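Local coordinates for protein cysteine synthase (Fusobacterium nucleatum subsp. nucleatum, PDB 5Z5C) that produces hydrogen sulfide with pyridoxal 5'-phosphate as cofactor, probably by breaking down cysteine, and may also have cysteine synthase activity, at residues T46-I49 / K50-M53. Residues are numbered along the deposited sequence; the frame is centred on the assembly and turned at random.
With PLP (pyridoxal-5'-phosphate), chain G.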
# COMPACT_ATOMS: atom_id res chain seq x y z
N THR B 46 6.22 -0.12 2.15
CA THR B 46 5.72 -1.49 2.33
C THR B 46 4.32 -1.47 2.95
O THR B 46 3.84 -2.49 3.42
CB THR B 46 6.65 -2.37 3.20
OG1 THR B 46 6.73 -1.89 4.55
CG2 THR B 46 8.08 -2.50 2.56
N GLY B 47 3.69 -0.30 2.99
CA GLY B 47 2.30 -0.18 3.45
C GLY B 47 2.11 0.14 4.93
O GLY B 47 0.98 0.05 5.38
N SER B 48 3.17 0.49 5.68
CA SER B 48 3.01 0.78 7.11
C SER B 48 3.80 1.96 7.64
O SER B 48 4.84 2.31 7.11
CB SER B 48 3.34 -0.46 8.00
OG SER B 48 4.70 -0.53 8.41
N ILE B 49 3.34 2.48 8.78
CA ILE B 49 4.11 3.45 9.55
C ILE B 49 5.56 3.00 9.86
O ILE B 49 6.45 3.84 9.98
CB ILE B 49 3.35 3.84 10.85
CG1 ILE B 49 3.87 5.17 11.47
CG2 ILE B 49 3.40 2.72 11.86
CD1 ILE B 49 3.05 5.62 12.68
N LYS B 50 5.78 1.70 9.98
CA LYS B 50 7.10 1.16 10.31
C LYS B 50 8.18 1.49 9.27
O LYS B 50 9.38 1.55 9.62
CB LYS B 50 7.08 -0.34 10.54
CG LYS B 50 6.09 -0.81 11.61
CD LYS B 50 6.42 -0.26 12.98
CE LYS B 50 5.21 -0.40 13.86
NZ LYS B 50 4.98 -1.81 14.26
N ASP B 51 7.75 1.78 8.03
CA ASP B 51 8.68 2.25 7.01
C ASP B 51 9.39 3.56 7.40
O ASP B 51 10.56 3.71 7.10
CB ASP B 51 7.98 2.48 5.66
CG ASP B 51 7.45 1.19 5.05
OD1 ASP B 51 8.22 0.22 4.95
OD2 ASP B 51 6.26 1.18 4.65
N ARG B 52 8.67 4.49 8.03
CA ARG B 52 9.25 5.76 8.47
C ARG B 52 10.37 5.49 9.49
O ARG B 52 11.43 6.08 9.44
CB ARG B 52 8.22 6.62 9.18
CG ARG B 52 7.09 7.12 8.30
CD ARG B 52 6.09 7.84 9.16
NE ARG B 52 5.01 8.45 8.42
CZ ARG B 52 4.96 9.73 8.10
NH1 ARG B 52 6.02 10.51 8.27
NH2 ARG B 52 3.87 10.21 7.54
N MET B 53 10.09 4.55 10.38
CA MET B 53 10.92 4.18 11.49
C MET B 53 12.16 3.42 11.02
O MET B 53 13.25 3.72 11.47
CB MET B 53 10.12 3.33 12.46
CG MET B 53 10.83 3.07 13.77
SD MET B 53 11.82 1.57 13.81
CE MET B 53 10.55 0.36 14.17
N1 PLP G . -0.20 -1.14 14.55
C2 PLP G . 0.48 -1.87 13.63
C2A PLP G . -0.20 -2.49 12.45
C3 PLP G . 1.93 -2.06 13.80
O3 PLP G . 2.64 -2.78 12.91
C4 PLP G . 2.60 -1.45 14.97
C4A PLP G . 4.05 -1.63 15.18
C5 PLP G . 1.75 -0.68 15.90
C6 PLP G . 0.39 -0.58 15.63
C5A PLP G . 2.39 -0.04 17.12
O4P PLP G . 3.35 0.98 16.79
P PLP G . 4.67 1.23 17.67
O1P PLP G . 5.53 0.01 17.45
O2P PLP G . 5.23 2.53 17.14
O3P PLP G . 4.13 1.38 19.08
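The buried carboxylate of Asp51 is held from both faces and at one edge: Thr46 N comes over one face, 2.8 Å from OD2, Ser48 N adds a weak bond to the same oxygen from the opposite face, and the Thr46 hydroxyl meets OD1 on its syn side, close to the plane, with 2.6 Å from OG1 to OD1. Together these three donors fix the carboxylate's rotation and probably favour its charged form. Aspartate suits the place because its short side chain, with CG beside the backbone N (chi1 -65°), can fold back onto the turn. Gly47, with positive phi (93°), where a CB would crowd the preceding carbonyl O, lets the chain pass round the OD2 end from one face to the other. Asp51 N donates to the backbone carbonyl O of Ser48, while Ser48 OG, for which serine has the right reach, takes Lys50 N at 2.9 Å in a bent bond (132°). Lys50, its chain bent at chi2 and chi4, carries NZ to PLP C4A, a covalent bond of 1.3 Å. Asn80, which binds PLP, touches both Ser48 and Lys50. Ser48 and Asp51 thus form a capping box at the start of helix 50-57, which probably helps to position Lys50, the Schiff-base lysine of the internal aldimine, as in the cysteine synthase family of PLP enzymes.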